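Local coordinates for glutathionyl-hydroquinone reductase PcpF (Sphingobium chlorophenolicum, PDB 4FQU), which catalyses the glutathione-dependent reduction of glutathionyl-hydroquinones to hydroquinones, a step in the bacterial breakdown of the pollutant pentachlorophenol, at residues 2-14 and 106-120. Residues are numbered along the deposited sequence; the frame is centred on the assembly and turned at random.
Sequences GLLIDGVWRDAWY and YQVYTAADPTYTGRV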
loop_
_atom_site.group_PDB
_atom_site.type_symbol
_atom_site.label_atom_id
_atom_site.label_comp_id
_atom_site.label_asym_id
_atom_site.label_seq_id
_atom_site.Cartn_x
_atom_site.Cartn_y
_atom_site.Cartn_z
ATOM N N GLY A 2 14.309 19.410 -4.437
ATOM C CA GLY A 2 15.649 19.733 -4.900
ATOM C C GLY A 2 15.712 20.267 -6.326
ATOM O O GLY A 2 15.194 19.644 -7.244
ATOM N N LEU A 3 16.337 21.425 -6.508
ATOM C CA LEU A 3 16.582 21.968 -7.832
ATOM C C LEU A 3 17.966 22.584 -7.884
ATOM O O LEU A 3 18.580 22.893 -6.864
ATOM C CB LEU A 3 15.588 23.067 -8.178
ATOM C CG LEU A 3 14.103 22.771 -8.256
ATOM C CD1 LEU A 3 13.432 23.970 -8.797
ATOM C CD2 LEU A 3 13.825 21.617 -9.152
ATOM N N LEU A 4 18.477 22.770 -9.082
ATOM C CA LEU A 4 19.658 23.588 -9.193
ATOM C C LEU A 4 19.165 24.983 -9.491
ATOM O O LEU A 4 18.415 25.197 -10.427
ATOM C CB LEU A 4 20.621 23.071 -10.266
ATOM C CG LEU A 4 21.621 22.035 -9.758
ATOM C CD1 LEU A 4 22.547 21.645 -10.869
ATOM C CD2 LEU A 4 22.442 22.582 -8.609
ATOM N N ILE A 5 19.564 25.952 -8.687
ATOM C CA ILE A 5 19.022 27.294 -8.884
ATOM C C ILE A 5 19.973 28.249 -9.551
ATOM O O ILE A 5 19.574 28.940 -10.463
ATOM C CB ILE A 5 18.478 27.917 -7.612
ATOM C CG1 ILE A 5 17.121 28.526 -7.927
ATOM C CG2 ILE A 5 19.524 28.865 -7.008
ATOM C CD1 ILE A 5 16.154 27.508 -8.402
ATOM N N ASP A 6 21.224 28.316 -9.147
ATOM C CA ASP A 6 22.076 29.124 -9.981
ATOM C C ASP A 6 23.378 28.396 -9.929
ATOM O O ASP A 6 24.421 28.983 -9.734
ATOM C CB ASP A 6 22.168 30.583 -9.478
ATOM C CG ASP A 6 21.198 31.567 -10.211
ATOM O OD1 ASP A 6 20.419 32.305 -9.557
ATOM O OD2 ASP A 6 21.233 31.644 -11.450
ATOM N N GLY A 7 23.314 27.091 -10.108
ATOM C CA GLY A 7 24.473 26.261 -9.889
ATOM C C GLY A 7 24.501 25.907 -8.403
ATOM O O GLY A 7 25.463 25.309 -7.877
ATOM N N VAL A 8 23.454 26.284 -7.690
ATOM C CA VAL A 8 23.487 25.929 -6.305
ATOM C C VAL A 8 22.383 24.980 -5.998
ATOM O O VAL A 8 21.302 25.102 -6.530
ATOM C CB VAL A 8 23.375 27.145 -5.454
ATOM C CG1 VAL A 8 23.175 26.759 -3.991
ATOM C CG2 VAL A 8 24.622 27.930 -5.626
ATOM N N TRP A 9 22.633 24.026 -5.128
ATOM C CA TRP A 9 21.615 23.031 -4.932
ATOM C C TRP A 9 20.653 23.483 -3.859
ATOM O O TRP A 9 21.072 23.855 -2.781
ATOM C CB TRP A 9 22.228 21.667 -4.610
ATOM C CG TRP A 9 21.185 20.635 -4.304
ATOM C CD1 TRP A 9 20.841 20.156 -3.078
ATOM C CD2 TRP A 9 20.330 19.997 -5.233
ATOM N NE1 TRP A 9 19.832 19.248 -3.192
ATOM C CE2 TRP A 9 19.506 19.129 -4.512
ATOM C CE3 TRP A 9 20.191 20.063 -6.613
ATOM C CZ2 TRP A 9 18.579 18.344 -5.109
ATOM C CZ3 TRP A 9 19.271 19.287 -7.202
ATOM C CH2 TRP A 9 18.467 18.442 -6.452
ATOM N N ARG A 10 19.361 23.440 -4.155
ATOM C CA ARG A 10 18.356 23.949 -3.236
ATOM C C ARG A 10 17.230 22.946 -3.004
ATOM O O ARG A 10 16.401 22.736 -3.877
ATOM C CB ARG A 10 17.758 25.261 -3.780
ATOM C CG ARG A 10 18.747 26.380 -4.099
ATOM C CD ARG A 10 18.383 27.735 -3.404
ATOM N NE ARG A 10 19.508 28.284 -2.643
ATOM C CZ ARG A 10 20.501 29.022 -3.170
ATOM N NH1 ARG A 10 20.520 29.354 -4.473
ATOM N NH2 ARG A 10 21.499 29.445 -2.391
ATOM N N ASP A 11 17.179 22.344 -1.824
ATOM C CA ASP A 11 16.015 21.533 -1.432
ATOM C C ASP A 11 14.893 22.432 -0.856
ATOM O O ASP A 11 13.879 21.950 -0.354
ATOM C CB ASP A 11 16.434 20.416 -0.449
ATOM C CG ASP A 11 15.428 19.241 -0.402
ATOM O OD1 ASP A 11 14.519 19.150 -1.287
ATOM O OD2 ASP A 11 15.572 18.396 0.529
ATOM N N ALA A 12 15.096 23.745 -0.954
ATOM C CA ALA A 12 14.141 24.750 -0.474
ATOM C C ALA A 12 13.390 25.486 -1.615
ATOM O O ALA A 12 13.969 26.352 -2.293
ATOM C CB ALA A 12 14.866 25.769 0.451
ATOM N N TRP A 13 12.108 25.151 -1.797
ATOM C CA TRP A 13 11.238 25.729 -2.854
ATOM C C TRP A 13 11.897 26.151 -4.195
ATOM O O TRP A 13 13.097 25.972 -4.434
ATOM C CB TRP A 13 10.330 26.894 -2.359
ATOM C CG TRP A 13 10.161 27.092 -0.860
ATOM C CD1 TRP A 13 9.420 26.319 0.003
ATOM C CD2 TRP A 13 10.704 28.166 -0.067
ATOM N NE1 TRP A 13 9.500 26.828 1.285
ATOM C CE2 TRP A 13 10.276 27.961 1.267
ATOM C CE3 TRP A 13 11.525 29.271 -0.354
ATOM C CZ2 TRP A 13 10.640 28.817 2.308
ATOM C CZ3 TRP A 13 11.885 30.122 0.680
ATOM C CH2 TRP A 13 11.441 29.890 1.995
ATOM N N TYR A 14 11.074 26.762 -5.044
ATOM C CA TYR A 14 11.400 27.005 -6.454
ATOM C C TYR A 14 11.455 28.508 -6.925
ATOM O O TYR A 14 11.305 28.791 -8.121
ATOM C CB TYR A 14 10.462 26.094 -7.314
ATOM C CG TYR A 14 9.645 26.730 -8.438
ATOM C CD1 TYR A 14 10.107 26.694 -9.752
ATOM C CD2 TYR A 14 8.392 27.327 -8.202
ATOM C CE1 TYR A 14 9.381 27.254 -10.809
ATOM C CE2 TYR A 14 7.648 27.893 -9.266
ATOM C CZ TYR A 14 8.168 27.846 -10.570
ATOM O OH TYR A 14 7.524 28.371 -11.667
ATOM N N TYR A 106 23.764 16.303 -9.147
ATOM C CA TYR A 106 23.756 17.745 -9.446
ATOM C C TYR A 106 25.123 18.279 -9.889
ATOM O O TYR A 106 25.186 19.118 -10.764
ATOM C CB TYR A 106 23.086 18.602 -8.344
ATOM C CG TYR A 106 23.838 18.915 -7.045
ATOM C CD1 TYR A 106 24.993 19.662 -7.040
ATOM C CD2 TYR A 106 23.338 18.505 -5.817
ATOM C CE1 TYR A 106 25.646 19.971 -5.861
ATOM C CE2 TYR A 106 23.995 18.788 -4.635
ATOM C CZ TYR A 106 25.146 19.525 -4.673
ATOM O OH TYR A 106 25.806 19.816 -3.512
ATOM N N GLN A 107 26.218 17.768 -9.334
ATOM C CA GLN A 107 27.554 18.163 -9.807
ATOM C C GLN A 107 27.874 17.778 -11.265
ATOM O O GLN A 107 28.865 18.284 -11.812
ATOM C CB GLN A 107 28.670 17.586 -8.921
ATOM C CG GLN A 107 28.814 18.179 -7.572
ATOM C CD GLN A 107 29.510 17.249 -6.646
ATOM O OE1 GLN A 107 29.159 16.072 -6.547
ATOM N NE2 GLN A 107 30.527 17.747 -5.971
ATOM N N VAL A 108 27.104 16.866 -11.875
ATOM C CA VAL A 108 27.321 16.530 -13.273
ATOM C C VAL A 108 26.779 17.673 -14.105
ATOM O O VAL A 108 27.461 18.182 -14.993
ATOM C CB VAL A 108 26.636 15.224 -13.709
ATOM C CG1 VAL A 108 26.864 14.979 -15.200
ATOM C CG2 VAL A 108 27.164 14.047 -12.923
ATOM N N TYR A 109 25.564 18.115 -13.799
ATOM C CA TYR A 109 24.978 19.244 -14.532
ATOM C C TYR A 109 25.843 20.474 -14.471
ATOM O O TYR A 109 25.973 21.209 -15.457
ATOM C CB TYR A 109 23.580 19.581 -14.038
ATOM C CG TYR A 109 22.534 18.586 -14.513
ATOM C CD1 TYR A 109 22.360 17.340 -13.890
ATOM C CD2 TYR A 109 21.731 18.886 -15.574
ATOM C CE1 TYR A 109 21.404 16.446 -14.316
ATOM C CE2 TYR A 109 20.782 17.995 -16.019
ATOM C CZ TYR A 109 20.611 16.786 -15.396
ATOM O OH TYR A 109 19.645 15.957 -15.909
ATOM N N THR A 110 26.463 20.655 -13.318
ATOM C CA THR A 110 27.162 21.890 -12.973
ATOM C C THR A 110 28.592 21.908 -13.480
ATOM O O THR A 110 29.225 22.952 -13.662
ATOM C CB THR A 110 27.161 22.068 -11.462
ATOM O OG1 THR A 110 26.774 23.401 -11.189
ATOM C CG2 THR A 110 28.549 21.744 -10.819
ATOM N N ALA A 111 29.100 20.715 -13.722
ATOM C CA ALA A 111 30.462 20.584 -14.208
ATOM C C ALA A 111 30.515 21.150 -15.591
ATOM O O ALA A 111 31.507 21.699 -15.994
ATOM C CB ALA A 111 30.877 19.125 -14.220
ATOM N N ALA A 112 29.396 21.006 -16.285
ATOM C CA ALA A 112 29.211 21.448 -17.659
ATOM C C ALA A 112 28.822 22.930 -17.801
ATOM O O ALA A 112 29.307 23.602 -18.668
ATOM C CB ALA A 112 28.141 20.574 -18.307
ATOM N N ASP A 113 27.948 23.404 -16.912
ATOM C CA ASP A 113 27.294 24.718 -16.967
ATOM C C ASP A 113 27.075 25.238 -15.534
ATOM O O ASP A 113 26.132 24.840 -14.847
ATOM C CB ASP A 113 25.958 24.540 -17.649
ATOM C CG ASP A 113 25.122 25.806 -17.692
ATOM O OD1 ASP A 113 25.486 26.812 -17.006
ATOM O OD2 ASP A 113 24.078 25.752 -18.423
ATOM N N PRO A 114 27.963 26.124 -15.076
ATOM C CA PRO A 114 28.111 26.411 -13.658
ATOM C C PRO A 114 26.963 27.155 -13.027
ATOM O O PRO A 114 26.848 27.161 -11.784
ATOM C CB PRO A 114 29.363 27.259 -13.638
ATOM C CG PRO A 114 30.144 26.724 -14.719
ATOM C CD PRO A 114 29.121 26.641 -15.809
ATOM N N THR A 115 26.105 27.748 -13.845
ATOM C CA THR A 115 24.991 28.499 -13.291
ATOM C C THR A 115 23.661 27.812 -13.544
ATOM O O THR A 115 22.619 28.351 -13.206
ATOM C CB THR A 115 24.969 29.910 -13.867
ATOM O OG1 THR A 115 25.138 29.842 -15.296
ATOM C CG2 THR A 115 26.097 30.703 -13.261
ATOM N N TYR A 116 23.707 26.628 -14.143
ATOM C CA TYR A 116 22.518 25.867 -14.505
ATOM C C TYR A 116 21.334 26.011 -13.557
ATOM O O TYR A 116 21.449 25.797 -12.361
ATOM C CB TYR A 116 22.869 24.391 -14.644
ATOM C CG TYR A 116 21.691 23.497 -14.944
ATOM C CD1 TYR A 116 21.255 23.279 -16.255
ATOM C CD2 TYR A 116 21.014 22.853 -13.936
ATOM C CE1 TYR A 116 20.162 22.442 -16.548
ATOM C CE2 TYR A 116 19.929 22.012 -14.234
ATOM C CZ TYR A 116 19.513 21.817 -15.536
ATOM O OH TYR A 116 18.452 20.983 -15.790
ATOM N N THR A 117 20.180 26.359 -14.108
ATOM C CA THR A 117 18.950 26.347 -13.334
ATOM C C THR A 117 18.004 25.319 -13.895
ATOM O O THR A 117 17.526 25.492 -15.010
ATOM C CB THR A 117 18.211 27.671 -13.450
ATOM O OG1 THR A 117 19.142 28.765 -13.342
ATOM C CG2 THR A 117 17.121 27.733 -12.396
ATOM N N GLY A 118 17.713 24.271 -13.143
ATOM C CA GLY A 118 16.650 23.383 -13.555
ATOM C C GLY A 118 16.560 22.150 -12.718
ATOM O O GLY A 118 17.144 22.094 -11.634
ATOM N N ARG A 119 15.843 21.135 -13.178
ATOM C CA ARG A 119 15.876 19.935 -12.348
ATOM C C ARG A 119 17.146 19.138 -12.634
ATOM O O ARG A 119 17.842 19.402 -13.605
ATOM C CB ARG A 119 14.612 19.113 -12.468
ATOM C CG ARG A 119 13.422 19.929 -12.872
ATOM C CD ARG A 119 12.256 19.014 -13.048
ATOM N NE ARG A 119 12.135 18.226 -11.847
ATOM C CZ ARG A 119 11.794 16.949 -11.831
ATOM N NH1 ARG A 119 11.521 16.321 -12.989
ATOM N NH2 ARG A 119 11.727 16.328 -10.643
ATOM N N VAL A 120 17.491 18.224 -11.741
ATOM C CA VAL A 120 18.732 17.450 -11.871
ATOM C C VAL A 120 18.333 15.994 -11.865
ATOM O O VAL A 120 18.240 15.397 -10.769
ATOM C CB VAL A 120 19.760 17.676 -10.690
ATOM C CG1 VAL A 120 20.958 16.801 -10.888
ATOM C CG2 VAL A 120 20.236 19.119 -10.606
#
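Leu4 and Gly118 meet as an antiparallel, hydrogen-bonded pair, a single beta bridge where the N-terminal hairpin of strands 3-4 and 9-10 docks on the thioredoxin-like glutathione transferase domain. Both backbone polar groups of Leu4 are used: its N donates to Gly118 O at 3.0 Å, nearly straight at 163°, and its O accepts Gly118 N over a more bent path, with Thr117 CA adding a CH...O contact to that same oxygen. One residue on, Thr117 OG1 donates a hydrogen bond to Ile5 O at 2.9 Å, coming from above the carbonyl plane. The OG1 branch can do this because it lies beside the backbone N, anti to the carbonyl carbon (chi1 -43°). At the hairpin turn Gly7 N donates to Tyr116 O, 3.2 Å away and likewise well out of the carbonyl plane.

Beside these hydrogen bonds the contact is apolar. Leu4 CD1 touches Tyr106 CB, Tyr109 CB and Tyr116 CD2, while Val120 CG2 lies against its CG. Trp9 CB sits over the face of the Tyr106 ring, 3.5 Å from its centroid, and the indole's five-membered ring runs near parallel to the phenol, planes at 10°, but slid aside. Replacing Tyr106 with an alanine would probably uncover that face of Trp9 and open a gap beside Leu4. The indole's NE1 is satisfied by Glu83 O. Arg119 and Val120 probably belong to the glutathione site, so the hairpin packs against its border. There the Tyr116 hydroxyl closes a local link, OH donating to Arg119 O at 2.8 Å in the carbonyl plane.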